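Local coordinates for protein soluble inorganic pyrophosphatase (Toxoplasma gondii, PDB 5WRT) that probably hydrolyses inorganic pyrophosphate to orthophosphate with the help of magnesium ions, as a soluble type I pyrophosphatase, at residues K60-L65 / M73-K78; G11-R16 / G80-Y85; R109-A114 / F205-A210; W155-I160 / E218-R223. All blocks are in the same frame, centred on the assembly; numbering follows the deposited sequence.

Contact 1: K60-L65 / M73-K78; sequences KMEMQL and MQDLKK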
loop_
_atom_site.group_PDB
_atom_site.type_symbol
_atom_site.label_atom_id
_atom_site.label_comp_id
_atom_site.label_asym_id
_atom_site.label_seq_id
_atom_site.Cartn_x
_atom_site.Cartn_y
_atom_site.Cartn_z
ATOM N N LYS A 60 11.144 6.087 8.326
ATOM C CA LYS A 60 12.171 5.233 7.733
ATOM C C LYS A 60 13.322 5.089 8.724
ATOM O O LYS A 60 14.361 5.747 8.633
ATOM C CB LYS A 60 12.640 5.803 6.400
ATOM C CG LYS A 60 13.598 4.903 5.637
ATOM C CD LYS A 60 13.550 5.192 4.144
ATOM C CE LYS A 60 14.680 4.494 3.405
ATOM N NZ LYS A 60 15.017 5.167 2.122
ATOM N N MET A 61 13.123 4.200 9.695
ATOM C CA MET A 61 14.170 3.872 10.650
ATOM C C MET A 61 15.084 2.808 10.059
ATOM O O MET A 61 14.619 1.828 9.473
ATOM C CB MET A 61 13.562 3.376 11.963
ATOM C CG MET A 61 12.473 4.284 12.516
ATOM S SD MET A 61 13.070 5.919 12.984
ATOM C CE MET A 61 14.223 5.502 14.287
ATOM N N GLU A 62 16.390 2.992 10.235
ATOM C CA GLU A 62 17.369 2.059 9.697
ATOM C C GLU A 62 18.612 2.058 10.570
ATOM O O GLU A 62 18.933 3.056 11.219
ATOM C CB GLU A 62 17.783 2.417 8.260
ATOM C CG GLU A 62 16.706 2.261 7.205
ATOM C CD GLU A 62 17.146 2.776 5.847
ATOM O OE1 GLU A 62 18.139 3.537 5.784
ATOM O OE2 GLU A 62 16.499 2.414 4.844
ATOM N N MET A 63 19.303 0.922 10.580
ATOM C CA MET A 63 20.623 0.856 11.192
ATOM C C MET A 63 21.581 1.788 10.462
ATOM O O MET A 63 21.665 1.770 9.230
ATOM C CB MET A 63 21.148 -0.579 11.155
ATOM C CG MET A 63 20.386 -1.545 12.047
ATOM S SD MET A 63 21.138 -3.185 12.122
ATOM C CE MET A 63 20.729 -3.834 10.502
ATOM N N GLN A 64 22.307 2.605 11.224
ATOM C CA GLN A 64 23.274 3.550 10.660
ATOM C C GLN A 64 24.633 2.859 10.633
ATOM O O GLN A 64 25.379 2.864 11.612
ATOM C CB GLN A 64 23.302 4.841 11.469
ATOM C CG GLN A 64 21.956 5.552 11.552
ATOM C CD GLN A 64 21.392 5.896 10.185
ATOM O OE1 GLN A 64 22.072 6.496 9.353
ATOM N NE2 GLN A 64 20.142 5.516 9.947
ATOM N N LEU A 65 24.959 2.263 9.485
ATOM C CA LEU A 65 26.131 1.399 9.389
ATOM C C LEU A 65 27.448 2.159 9.520
ATOM O O LEU A 65 28.469 1.543 9.845
ATOM C CB LEU A 65 26.098 0.635 8.063
ATOM C CG LEU A 65 24.825 -0.176 7.798
ATOM C CD1 LEU A 65 24.971 -1.033 6.549
ATOM C CD2 LEU A 65 24.456 -1.037 9.001
ATOM N N MET A 73 18.402 4.787 13.625
ATOM C CA MET A 73 17.954 6.171 13.622
ATOM C C MET A 73 17.090 6.383 12.390
ATOM O O MET A 73 17.023 5.528 11.503
ATOM C CB MET A 73 19.138 7.151 13.613
ATOM C CG MET A 73 20.218 6.867 14.646
ATOM S SD MET A 73 21.505 8.132 14.698
ATOM C CE MET A 73 20.588 9.558 15.278
ATOM N N GLN A 74 16.424 7.531 12.335
ATOM C CA GLN A 74 15.574 7.841 11.196
ATOM C C GLN A 74 16.418 8.333 10.027
ATOM O O GLN A 74 17.334 9.144 10.196
ATOM C CB GLN A 74 14.525 8.887 11.570
ATOM C CG GLN A 74 13.476 9.106 10.493
ATOM C CD GLN A 74 12.237 9.798 11.020
ATOM O OE1 GLN A 74 12.133 10.086 12.212
ATOM N NE2 GLN A 74 11.283 10.062 10.133
ATOM N N ASP A 75 16.111 7.821 8.837
ATOM C CA ASP A 75 16.823 8.228 7.635
ATOM C C ASP A 75 16.592 9.708 7.350
ATOM O O ASP A 75 15.549 10.275 7.688
ATOM C CB ASP A 75 16.373 7.379 6.445
ATOM C CG ASP A 75 17.280 7.530 5.240
ATOM O OD1 ASP A 75 18.500 7.724 5.430
ATOM O OD2 ASP A 75 16.774 7.446 4.101
ATOM N N LEU A 76 17.582 10.335 6.720
ATOM C CA LEU A 76 17.526 11.746 6.363
ATOM C C LEU A 76 17.480 11.918 4.852
ATOM O O LEU A 76 18.108 11.155 4.109
ATOM C CB LEU A 76 18.727 12.508 6.933
ATOM C CG LEU A 76 18.954 12.421 8.443
ATOM C CD1 LEU A 76 20.182 13.226 8.850
ATOM C CD2 LEU A 76 17.723 12.899 9.196
ATOM N N LYS A 77 16.722 12.918 4.406
ATOM C CA LYS A 77 16.767 13.405 3.033
ATOM C C LYS A 77 18.035 14.228 2.806
ATOM O O LYS A 77 18.753 14.580 3.745
ATOM C CB LYS A 77 15.537 14.263 2.735
ATOM C CG LYS A 77 14.236 13.504 2.571
ATOM C CD LYS A 77 13.069 14.476 2.495
ATOM C CE LYS A 77 11.738 13.754 2.555
ATOM N NZ LYS A 77 10.692 14.595 3.201
ATOM N N LYS A 78 18.314 14.537 1.533
ATOM C CA LYS A 78 19.445 15.421 1.231
ATOM C C LYS A 78 19.205 16.803 1.819
ATOM O O LYS A 78 20.148 17.490 2.223
ATOM C CB LYS A 78 19.665 15.522 -0.279
ATOM C CG LYS A 78 19.393 14.239 -1.045
ATOM C CD LYS A 78 19.083 14.532 -2.505
ATOM C CE LYS A 78 17.743 15.241 -2.657
ATOM N NZ LYS A 78 17.002 14.775 -3.866
HETATM O O HOH W 1 19.482 5.749 6.707
#
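Glu62 and Met73 form an antiparallel hydrogen-bonded pair: Glu62 N donates to Met73 O at 2.9 Å, and Met73 N returns a bond to Glu62 O. Beyond the non-hydrogen-bonded pair Met61–Gln74, Asp75 N donates to Lys60 O at 2.7 Å, nearly straight at 169°. Glu62 O has a second donor: Gln64 is bent at chi2 (-58°), which folds CD back, and its NE2 donates to Glu62 O at 3.0 Å from above the carbonyl plane, on the face opposite Met73 N.

The long lysine chain suits its place, running extended beside Asp75 to a weak salt bridge, Lys60 NZ to Asp75 OD2 at 3.5 Å; Arg83 is the stronger partner of that carboxylate. Glu62 OE1 and Asp75 OD1 stand 4.2 Å apart, and a water donating to both should ease their repulsion.

The apolar contact is made by methionines and the aliphatic parts of glutamines. Met61 curls, and its SD lies 3.6 Å from Gln74 CB. Gln64 and Met73 cross at about a right angle, Gln64 CG lying 3.8 Å from Met73 CG.

The side chain of Glu62 lies about 5 Å from a bound magnesium ion. Strand 57-63 is central in its small sheet, with hairpin partner 72-74 along one edge and strand 84-89 along the other.

Contact 2: G11-R16 / G80-Y85; sequences GEKDFR and GSLREY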
loop_
_atom_site.group_PDB
_atom_site.type_symbol
_atom_site.label_atom_id
_atom_site.label_comp_id
_atom_site.label_asym_id
_atom_site.label_seq_id
_atom_site.Cartn_x
_atom_site.Cartn_y
_atom_site.Cartn_z
ATOM N N GLY A 11 10.455 10.614 16.844
ATOM C CA GLY A 11 10.090 11.471 15.739
ATOM C C GLY A 11 10.996 12.658 15.511
ATOM O O GLY A 11 10.682 13.496 14.655
ATOM N N GLU A 12 12.088 12.784 16.258
ATOM C CA GLU A 12 12.978 13.928 16.146
ATOM C C GLU A 12 14.338 13.452 15.646
ATOM O O GLU A 12 14.630 12.253 15.621
ATOM C CB GLU A 12 13.117 14.650 17.491
ATOM C CG GLU A 12 11.796 14.865 18.222
ATOM C CD GLU A 12 10.950 15.969 17.619
ATOM O OE1 GLU A 12 11.508 16.833 16.912
ATOM O OE2 GLU A 12 9.723 15.971 17.852
ATOM N N LYS A 13 15.188 14.408 15.262
ATOM C CA LYS A 13 16.455 14.053 14.630
ATOM C C LYS A 13 17.444 13.416 15.598
ATOM O O LYS A 13 18.400 12.772 15.150
ATOM C CB LYS A 13 17.089 15.287 13.986
ATOM C CG LYS A 13 16.530 15.628 12.616
ATOM C CD LYS A 13 17.392 16.663 11.911
ATOM C CE LYS A 13 16.557 17.550 11.004
ATOM N NZ LYS A 13 15.501 18.280 11.755
ATOM N N ASP A 14 17.244 13.573 16.906
ATOM C CA ASP A 14 18.140 12.998 17.901
ATOM C C ASP A 14 17.730 11.601 18.352
ATOM O O ASP A 14 18.444 10.994 19.157
ATOM C CB ASP A 14 18.246 13.922 19.122
ATOM C CG ASP A 14 16.927 14.077 19.863
ATOM O OD1 ASP A 14 15.885 13.616 19.350
ATOM O OD2 ASP A 14 16.935 14.667 20.964
ATOM N N PHE A 15 16.609 11.077 17.864
ATOM C CA PHE A 15 16.145 9.779 18.331
ATOM C C PHE A 15 17.093 8.690 17.849
ATOM O O PHE A 15 17.521 8.683 16.691
ATOM C CB PHE A 15 14.725 9.499 17.841
ATOM C CG PHE A 15 14.141 8.222 18.376
ATOM C CD1 PHE A 15 13.686 8.153 19.683
ATOM C CD2 PHE A 15 14.055 7.089 17.583
ATOM C CE1 PHE A 15 13.150 6.982 20.187
ATOM C CE2 PHE A 15 13.520 5.913 18.082
ATOM C CZ PHE A 15 13.068 5.862 19.388
ATOM N N ARG A 16 17.415 7.761 18.744
ATOM C CA ARG A 16 18.410 6.743 18.446
ATOM C C ARG A 16 18.203 5.564 19.383
ATOM O O ARG A 16 17.960 5.749 20.578
ATOM C CB ARG A 16 19.824 7.326 18.590
ATOM C CG ARG A 16 20.932 6.323 18.863
ATOM C CD ARG A 16 22.175 7.025 19.410
ATOM N NE ARG A 16 22.677 8.059 18.505
ATOM C CZ ARG A 16 23.893 8.063 17.964
ATOM N NH1 ARG A 16 24.746 7.084 18.236
ATOM N NH2 ARG A 16 24.258 9.048 17.152
ATOM N N GLY A 80 18.189 17.136 4.586
ATOM C CA GLY A 80 18.446 16.958 5.999
ATOM C C GLY A 80 17.201 16.824 6.842
ATOM O O GLY A 80 17.316 16.717 8.066
ATOM N N SER A 81 16.019 16.841 6.227
ATOM C CA SER A 81 14.777 16.609 6.946
ATOM C C SER A 81 14.568 15.113 7.143
ATOM O O SER A 81 15.086 14.287 6.386
ATOM C CB SER A 81 13.597 17.213 6.189
ATOM O OG SER A 81 13.663 16.889 4.812
ATOM N N LEU A 82 13.815 14.770 8.184
ATOM C CA LEU A 82 13.505 13.373 8.458
ATOM C C LEU A 82 12.707 12.761 7.314
ATOM O O LEU A 82 11.735 13.351 6.832
ATOM C CB LEU A 82 12.722 13.268 9.764
ATOM C CG LEU A 82 13.503 13.700 11.002
ATOM C CD1 LEU A 82 12.595 13.726 12.208
ATOM C CD2 LEU A 82 14.679 12.765 11.236
ATOM N N ARG A 83 13.125 11.579 6.871
ATOM C CA ARG A 83 12.483 10.895 5.758
ATOM C C ARG A 83 11.477 9.877 6.280
ATOM O O ARG A 83 11.783 9.099 7.191
ATOM C CB ARG A 83 13.513 10.214 4.854
ATOM C CG ARG A 83 12.907 9.209 3.882
ATOM C CD ARG A 83 13.945 8.602 2.949
ATOM N NE ARG A 83 14.261 9.505 1.845
ATOM C CZ ARG A 83 15.481 9.943 1.551
ATOM N NH1 ARG A 83 16.521 9.556 2.277
ATOM N NH2 ARG A 83 15.661 10.768 0.526
ATOM N N GLU A 84 10.284 9.890 5.700
ATOM C CA GLU A 84 9.255 8.896 5.955
ATOM C C GLU A 84 8.881 8.227 4.642
ATOM O O GLU A 84 9.050 8.807 3.564
ATOM C CB GLU A 84 7.999 9.520 6.576
ATOM C CG GLU A 84 8.196 10.169 7.929
ATOM C CD GLU A 84 6.881 10.621 8.539
ATOM O OE1 GLU A 84 5.834 10.479 7.867
ATOM O OE2 GLU A 84 6.891 11.120 9.685
ATOM N N TYR A 85 8.384 6.998 4.730
ATOM C CA TYR A 85 7.733 6.407 3.573
ATOM C C TYR A 85 6.417 7.128 3.308
ATOM O O TYR A 85 5.785 7.670 4.219
ATOM C CB TYR A 85 7.490 4.913 3.789
ATOM C CG TYR A 85 8.751 4.080 3.732
ATOM C CD1 TYR A 85 9.667 4.243 2.700
ATOM C CD2 TYR A 85 9.026 3.130 4.707
ATOM C CE1 TYR A 85 10.820 3.488 2.640
ATOM C CE2 TYR A 85 10.179 2.368 4.656
ATOM C CZ TYR A 85 11.073 2.553 3.621
ATOM O OH TYR A 85 12.224 1.799 3.562
#
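Gly80 begins the contact with its carbonyl, which receives the side chain of Lys13: Lys13 CE lies 3.1 Å from Gly80 O. A carbon next to an ammonium group is probably polarised enough to suit a carbonyl oxygen. Glycine fits here because, with phi at 83°, a side chain would be jammed against the carbonyl before it.

Leu82 carries the apolar part. With CG anti to the carbonyl carbon (chi1 -65°), its fork faces the opposite loop and reaches two residues. Leu82 CD1 presses on Gly11 O at 3.1 Å, a tight approach, and Leu82 CD2 rests 3.7 Å from Lys13 CG. The aliphatic stem of Lys13 thus packs against leucine even though the residue is exposed.

At Arg83 the chain turns from this loop to other partners, its carbonyl accepting from the side chain of Gln74. Glu84 and Tyr85 then enter strand 84-89.

On the other side, a type I turn from Glu12 to Phe15 is closed by Phe15 N to Glu12 O at 3.2 Å. The arrangement is loop-against-loop packing at the surface: the tip of the beta hairpin of strands 3-7 and 16-20 leans on the connection between strands 72-74 and 84-89.

Contact 3: R109-A114 / F205-A210; sequences REVFHA and FGHDEA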
loop_
_atom_site.group_PDB
_atom_site.type_symbol
_atom_site.label_atom_id
_atom_site.label_comp_id
_atom_site.label_asym_id
_atom_site.label_seq_id
_atom_site.Cartn_x
_atom_site.Cartn_y
_atom_site.Cartn_z
ATOM N N ARG A 109 18.955 -14.638 -14.745
ATOM C CA ARG A 109 18.079 -13.985 -15.705
ATOM C C ARG A 109 16.655 -13.844 -15.184
ATOM O O ARG A 109 15.898 -13.005 -15.682
ATOM C CB ARG A 109 18.076 -14.821 -16.990
ATOM C CG ARG A 109 17.070 -14.444 -18.050
ATOM C CD ARG A 109 17.421 -13.168 -18.773
ATOM N NE ARG A 109 16.434 -12.927 -19.819
ATOM C CZ ARG A 109 16.533 -13.367 -21.070
ATOM N NH1 ARG A 109 17.591 -14.064 -21.460
ATOM N NH2 ARG A 109 15.567 -13.095 -21.933
ATOM N N GLU A 110 16.297 -14.603 -14.150
ATOM C CA GLU A 110 15.024 -14.440 -13.456
ATOM C C GLU A 110 14.927 -13.140 -12.669
ATOM O O GLU A 110 13.815 -12.705 -12.359
ATOM C CB GLU A 110 14.800 -15.663 -12.576
ATOM C CG GLU A 110 14.763 -16.922 -13.431
ATOM C CD GLU A 110 16.089 -17.662 -13.457
ATOM O OE1 GLU A 110 16.090 -18.867 -13.792
ATOM O OE2 GLU A 110 17.135 -17.026 -13.204
ATOM N N VAL A 111 16.051 -12.513 -12.341
ATOM C CA VAL A 111 16.047 -11.246 -11.625
ATOM C C VAL A 111 16.558 -10.111 -12.512
ATOM O O VAL A 111 17.040 -9.101 -12.007
ATOM C CB VAL A 111 16.848 -11.347 -10.317
ATOM C CG1 VAL A 111 16.233 -12.391 -9.401
ATOM C CG2 VAL A 111 18.301 -11.683 -10.605
ATOM N N PHE A 112 16.445 -10.272 -13.832
ATOM C CA PHE A 112 16.885 -9.274 -14.810
ATOM C C PHE A 112 18.364 -8.939 -14.648
ATOM O O PHE A 112 18.787 -7.817 -14.937
ATOM C CB PHE A 112 16.054 -7.989 -14.731
ATOM C CG PHE A 112 14.574 -8.218 -14.642
ATOM C CD1 PHE A 112 13.821 -8.422 -15.784
ATOM C CD2 PHE A 112 13.930 -8.188 -13.417
ATOM C CE1 PHE A 112 12.457 -8.622 -15.702
ATOM C CE2 PHE A 112 12.567 -8.383 -13.329
ATOM C CZ PHE A 112 11.829 -8.600 -14.474
ATOM N N HIS A 113 19.156 -9.908 -14.187
ATOM C CA HIS A 113 20.592 -9.739 -13.958
ATOM C C HIS A 113 20.898 -8.591 -12.994
ATOM O O HIS A 113 22.013 -8.058 -12.996
ATOM C CB HIS A 113 21.334 -9.531 -15.285
ATOM C CG HIS A 113 21.235 -10.698 -16.221
ATOM N ND1 HIS A 113 21.683 -11.958 -15.890
ATOM C CD2 HIS A 113 20.724 -10.796 -17.470
ATOM C CE1 HIS A 113 21.458 -12.782 -16.898
ATOM N NE2 HIS A 113 20.879 -12.102 -17.870
ATOM N N ALA A 114 19.923 -8.201 -12.172
ATOM C CA ALA A 114 20.099 -7.112 -11.219
ATOM C C ALA A 114 21.164 -7.448 -10.180
ATOM O O ALA A 114 21.452 -8.616 -9.901
ATOM C CB ALA A 114 18.776 -6.798 -10.522
ATOM N N PHE A 205 9.233 -7.154 -10.098
ATOM C CA PHE A 205 9.594 -8.330 -9.321
ATOM C C PHE A 205 10.156 -9.395 -10.246
ATOM O O PHE A 205 9.583 -9.670 -11.304
ATOM C CB PHE A 205 8.389 -8.882 -8.551
ATOM C CG PHE A 205 7.928 -7.993 -7.435
ATOM C CD1 PHE A 205 6.954 -7.032 -7.655
ATOM C CD2 PHE A 205 8.472 -8.112 -6.166
ATOM C CE1 PHE A 205 6.530 -6.207 -6.628
ATOM C CE2 PHE A 205 8.053 -7.289 -5.136
ATOM C CZ PHE A 205 7.081 -6.334 -5.367
ATOM N N GLY A 206 11.281 -9.980 -9.850
ATOM C CA GLY A 206 11.836 -11.101 -10.572
ATOM C C GLY A 206 11.023 -12.360 -10.330
ATOM O O GLY A 206 10.059 -12.388 -9.564
ATOM N N HIS A 207 11.430 -13.429 -11.017
ATOM C CA HIS A 207 10.786 -14.739 -10.895
ATOM C C HIS A 207 9.287 -14.654 -11.168
ATOM O O HIS A 207 8.478 -15.319 -10.517
ATOM C CB HIS A 207 11.053 -15.360 -9.521
ATOM C CG HIS A 207 12.497 -15.661 -9.260
ATOM N ND1 HIS A 207 13.091 -16.846 -9.636
ATOM C CD2 HIS A 207 13.465 -14.931 -8.655
ATOM C CE1 HIS A 207 14.362 -16.833 -9.279
ATOM N NE2 HIS A 207 14.615 -15.682 -8.682
ATOM N N ASP A 208 8.913 -13.816 -12.138
ATOM C CA ASP A 208 7.515 -13.640 -12.541
ATOM C C ASP A 208 6.636 -13.228 -11.360
ATOM O O ASP A 208 5.480 -13.644 -11.252
ATOM C CB ASP A 208 6.969 -14.902 -13.214
ATOM C CG ASP A 208 7.706 -15.243 -14.498
ATOM O OD1 ASP A 208 8.068 -14.309 -15.248
ATOM O OD2 ASP A 208 7.924 -16.446 -14.759
ATOM N N GLU A 209 7.195 -12.417 -10.460
ATOM C CA GLU A 209 6.517 -11.860 -9.289
ATOM C C GLU A 209 6.165 -12.904 -8.238
ATOM O O GLU A 209 5.472 -12.579 -7.267
ATOM C CB GLU A 209 5.241 -11.099 -9.670
ATOM C CG GLU A 209 5.420 -10.089 -10.787
ATOM C CD GLU A 209 4.308 -9.064 -10.816
ATOM O OE1 GLU A 209 3.264 -9.300 -10.172
ATOM O OE2 GLU A 209 4.481 -8.023 -11.481
ATOM N N ALA A 210 6.621 -14.144 -8.391
ATOM C CA ALA A 210 6.260 -15.183 -7.439
ATOM C C ALA A 210 6.939 -14.960 -6.093
ATOM O O ALA A 210 8.045 -14.419 -6.006
ATOM C CB ALA A 210 6.641 -16.560 -7.984
#
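A type I' beta turn, Val111 to Ala114, in the loop leading into strand 115-125, meets strand 204-212 where that strand is interrupted; strand 204-212 belongs to the mixed sheet of the barrel-like core of family I pyrophosphatases. One backbone hydrogen bond links the segments, His207 N to Glu110 O at 2.8 Å with a 160° angle at the hydrogen.

Gly206 CA is pressed to 3.1 Å from the same Glu110 O. A CB would point toward that oxygen and clash with it, which explains the glycine. After it, His207, Asp208 and Glu209 all have positive phi, and the turn is held by Glu209 N to Gly206 O and Ala210 N to His207 O.

Aliphatic groups of Glu110 and Val111 pack on the imidazole of His207. Glu110 CB lies over one face, toward the rim, 3.7 Å from the ring centroid in a CH-pi contact, while the carboxylate leads away. Val111, pointing the same way as His207, sets CG1 3.7 Å from His207 NE2. Ala146 and Trp155 also touch this histidine, tying the loop to the buried sheet.

Phe112 swings its ring toward the strand, with CG anti to the carbonyl carbon (chi1 -45°). There the edge of the ring meets a backbone oxygen, Phe112 CE2 lying 3.8 Å from Phe205 O.

Contact 4: W155-I160 / E218-R223; sequences WKVLAI and ERVVYR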
loop_
_atom_site.group_PDB
_atom_site.type_symbol
_atom_site.label_atom_id
_atom_site.label_comp_id
_atom_site.label_asym_id
_atom_site.label_seq_id
_atom_site.Cartn_x
_atom_site.Cartn_y
_atom_site.Cartn_z
ATOM N N TRP A 155 15.645 -8.017 -2.272
ATOM C CA TRP A 155 14.836 -9.090 -1.709
ATOM C C TRP A 155 14.029 -8.595 -0.517
ATOM O O TRP A 155 14.510 -7.805 0.300
ATOM C CB TRP A 155 15.719 -10.255 -1.261
ATOM C CG TRP A 155 16.324 -11.069 -2.357
ATOM C CD1 TRP A 155 17.605 -10.998 -2.813
ATOM C CD2 TRP A 155 15.682 -12.099 -3.118
ATOM N NE1 TRP A 155 17.802 -11.914 -3.816
ATOM C CE2 TRP A 155 16.636 -12.601 -4.025
ATOM C CE3 TRP A 155 14.393 -12.641 -3.125
ATOM C CZ2 TRP A 155 16.343 -13.620 -4.930
ATOM C CZ3 TRP A 155 14.104 -13.655 -4.025
ATOM C CH2 TRP A 155 15.075 -14.130 -4.915
ATOM N N LYS A 156 12.794 -9.074 -0.415
ATOM C CA LYS A 156 11.977 -8.911 0.783
ATOM C C LYS A 156 11.656 -10.315 1.288
ATOM O O LYS A 156 10.738 -10.969 0.783
ATOM C CB LYS A 156 10.714 -8.103 0.497
ATOM C CG LYS A 156 10.979 -6.749 -0.142
ATOM C CD LYS A 156 11.876 -5.893 0.738
ATOM C CE LYS A 156 12.151 -4.540 0.098
ATOM N NZ LYS A 156 13.353 -3.873 0.674
ATOM N N VAL A 157 12.427 -10.782 2.263
ATOM C CA VAL A 157 12.197 -12.096 2.852
ATOM C C VAL A 157 10.996 -12.013 3.782
ATOM O O VAL A 157 10.859 -11.064 4.563
ATOM C CB VAL A 157 13.454 -12.579 3.599
ATOM C CG1 VAL A 157 13.200 -13.922 4.275
ATOM C CG2 VAL A 157 14.640 -12.669 2.652
ATOM N N LEU A 158 10.120 -13.011 3.706
ATOM C CA LEU A 158 8.958 -13.091 4.577
ATOM C C LEU A 158 9.228 -14.108 5.677
ATOM O O LEU A 158 9.741 -15.199 5.415
ATOM C CB LEU A 158 7.702 -13.480 3.795
ATOM C CG LEU A 158 7.531 -12.851 2.410
ATOM C CD1 LEU A 158 6.369 -13.493 1.669
ATOM C CD2 LEU A 158 7.339 -11.345 2.511
ATOM N N ALA A 159 8.873 -13.748 6.909
ATOM C CA ALA A 159 9.204 -14.580 8.055
ATOM C C ALA A 159 8.112 -14.454 9.107
ATOM O O ALA A 159 7.288 -13.537 9.068
ATOM C CB ALA A 159 10.567 -14.200 8.643
ATOM N N ILE A 160 8.114 -15.392 10.051
ATOM C CA ILE A 160 7.155 -15.398 11.148
ATOM C C ILE A 160 7.917 -15.486 12.464
ATOM O O ILE A 160 8.845 -16.291 12.604
ATOM C CB ILE A 160 6.130 -16.544 11.023
ATOM C CG1 ILE A 160 5.174 -16.534 12.219
ATOM C CG2 ILE A 160 6.820 -17.895 10.885
ATOM C CD1 ILE A 160 4.198 -15.377 12.206
ATOM N N GLU A 218 15.609 -19.370 2.346
ATOM C CA GLU A 218 16.725 -19.732 3.213
ATOM C C GLU A 218 18.052 -19.537 2.493
ATOM O O GLU A 218 19.011 -19.011 3.069
ATOM C CB GLU A 218 16.586 -21.184 3.673
ATOM C CG GLU A 218 15.487 -21.441 4.692
ATOM C CD GLU A 218 15.252 -22.927 4.915
ATOM O OE1 GLU A 218 16.009 -23.740 4.341
ATOM O OE2 GLU A 218 14.309 -23.283 5.653
ATOM N N ARG A 219 18.116 -19.940 1.220
ATOM C CA ARG A 219 19.345 -19.788 0.447
ATOM C C ARG A 219 19.667 -18.323 0.181
ATOM O O ARG A 219 20.844 -17.955 0.095
ATOM C CB ARG A 219 19.239 -20.553 -0.872
ATOM C CG ARG A 219 19.357 -22.065 -0.733
ATOM C CD ARG A 219 19.379 -22.733 -2.099
ATOM N NE ARG A 219 18.041 -22.916 -2.658
ATOM C CZ ARG A 219 17.241 -23.938 -2.366
ATOM N NH1 ARG A 219 17.642 -24.881 -1.523
ATOM N NH2 ARG A 219 16.041 -24.022 -2.924
ATOM N N VAL A 220 18.643 -17.478 0.035
ATOM C CA VAL A 220 18.880 -16.044 -0.105
ATOM C C VAL A 220 19.596 -15.505 1.128
ATOM O O VAL A 220 20.558 -14.735 1.017
ATOM C CB VAL A 220 17.553 -15.305 -0.361
ATOM C CG1 VAL A 220 17.713 -13.811 -0.118
ATOM C CG2 VAL A 220 17.057 -15.569 -1.778
ATOM N N VAL A 221 19.154 -15.918 2.319
ATOM C CA VAL A 221 19.787 -15.453 3.549
ATOM C C VAL A 221 21.207 -15.997 3.669
ATOM O O VAL A 221 22.131 -15.267 4.048
ATOM C CB VAL A 221 18.930 -15.832 4.771
ATOM C CG1 VAL A 221 19.510 -15.215 6.036
ATOM C CG2 VAL A 221 17.491 -15.385 4.569
ATOM N N TYR A 222 21.403 -17.283 3.354
ATOM C CA TYR A 222 22.741 -17.869 3.416
ATOM C C TYR A 222 23.721 -17.100 2.539
ATOM O O TYR A 222 24.819 -16.741 2.980
ATOM C CB TYR A 222 22.713 -19.336 2.983
ATOM C CG TYR A 222 21.901 -20.269 3.849
ATOM C CD1 TYR A 222 21.872 -20.132 5.232
ATOM C CD2 TYR A 222 21.194 -21.320 3.279
ATOM C CE1 TYR A 222 21.137 -21.003 6.018
ATOM C CE2 TYR A 222 20.462 -22.191 4.052
ATOM C CZ TYR A 222 20.434 -22.031 5.418
ATOM O OH TYR A 222 19.700 -22.910 6.175
ATOM N N ARG A 223 23.343 -16.854 1.281
ATOM C CA ARG A 223 24.246 -16.179 0.355
ATOM C C ARG A 223 24.619 -14.788 0.854
ATOM O O ARG A 223 25.790 -14.395 0.795
ATOM C CB ARG A 223 23.614 -16.100 -1.033
ATOM C CG ARG A 223 24.558 -15.580 -2.104
ATOM C CD ARG A 223 23.951 -15.698 -3.489
ATOM N NE ARG A 223 22.650 -15.039 -3.575
ATOM C CZ ARG A 223 21.515 -15.664 -3.871
ATOM N NH1 ARG A 223 21.519 -16.969 -4.112
ATOM N NH2 ARG A 223 20.377 -14.985 -3.927
#
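Val220 rides on the flat indole of Trp155, a branched bump on a broad plane. Its CG2 methyl stands over the centre of the six-membered ring, 3.7 Å from the centroid and only 11° off the normal, a well-aligned CH-pi contact. The other methyl serves the five-membered ring, with Val220 CG1 3.8 Å from Trp155 CG. This division follows from the torsion of Val220, which places CG1 anti to the backbone N (chi1 164°) and CG2 beside it. Valine suits the place: its two methyls, fixed close to the helix, span both rings of the indole.

Two residues along the strand, Val157 points the same way as Trp155 and rests CG2 at the shallow hollow between two successive helix residues, 4.3 Å from Val220 CG1 and 4.4 Å from Val221 CG2, a looser fit than on the indole. Leu121 of strand 115-125 touches Trp155, Val220 and Val221, filling in from the neighbouring strand.

At the outer end, Arg223 crosses Trp155 at about a right angle and brings the edge of its guanidinium to the indole nitrogen, Arg223 NH2 lying 4.0 Å from Trp155 NE1.

The segment axes come within 9.8 Å at a 120° angle as helix 214-232 packs across strand 152-161. On the strand, Lys156 instead binds the magnesium ligands Asp122 and Asp154. No hydrogen bond links the strand and helix segments here, which suggests that the two are held mainly by apolar packing beside the charged metal site.

Overall arrangement
Contact 4 is the buried one, joining helix 214-232 to the large mixed sheet mainly by apolar packing, without a hydrogen bond between the segments, whereas contact 2 lies on the surface and contacts 1 and 3 are partly buried. Contacts 1 and 2 adjoin: the first is a hydrogen-bonded, charged hairpin nested in the loop closed by the second. Contacts 3 and 4 also touch, where His207 packs on Trp155; contact 3 adds a single backbone bond to ring packing. Contacts 1 and 4 lie on opposite sides of the chain's centre, yet each approaches the magnesium site. The chain is one piece of a longer protein, and contacts 1, 3 and 4 lie in its pyrophosphatase family region.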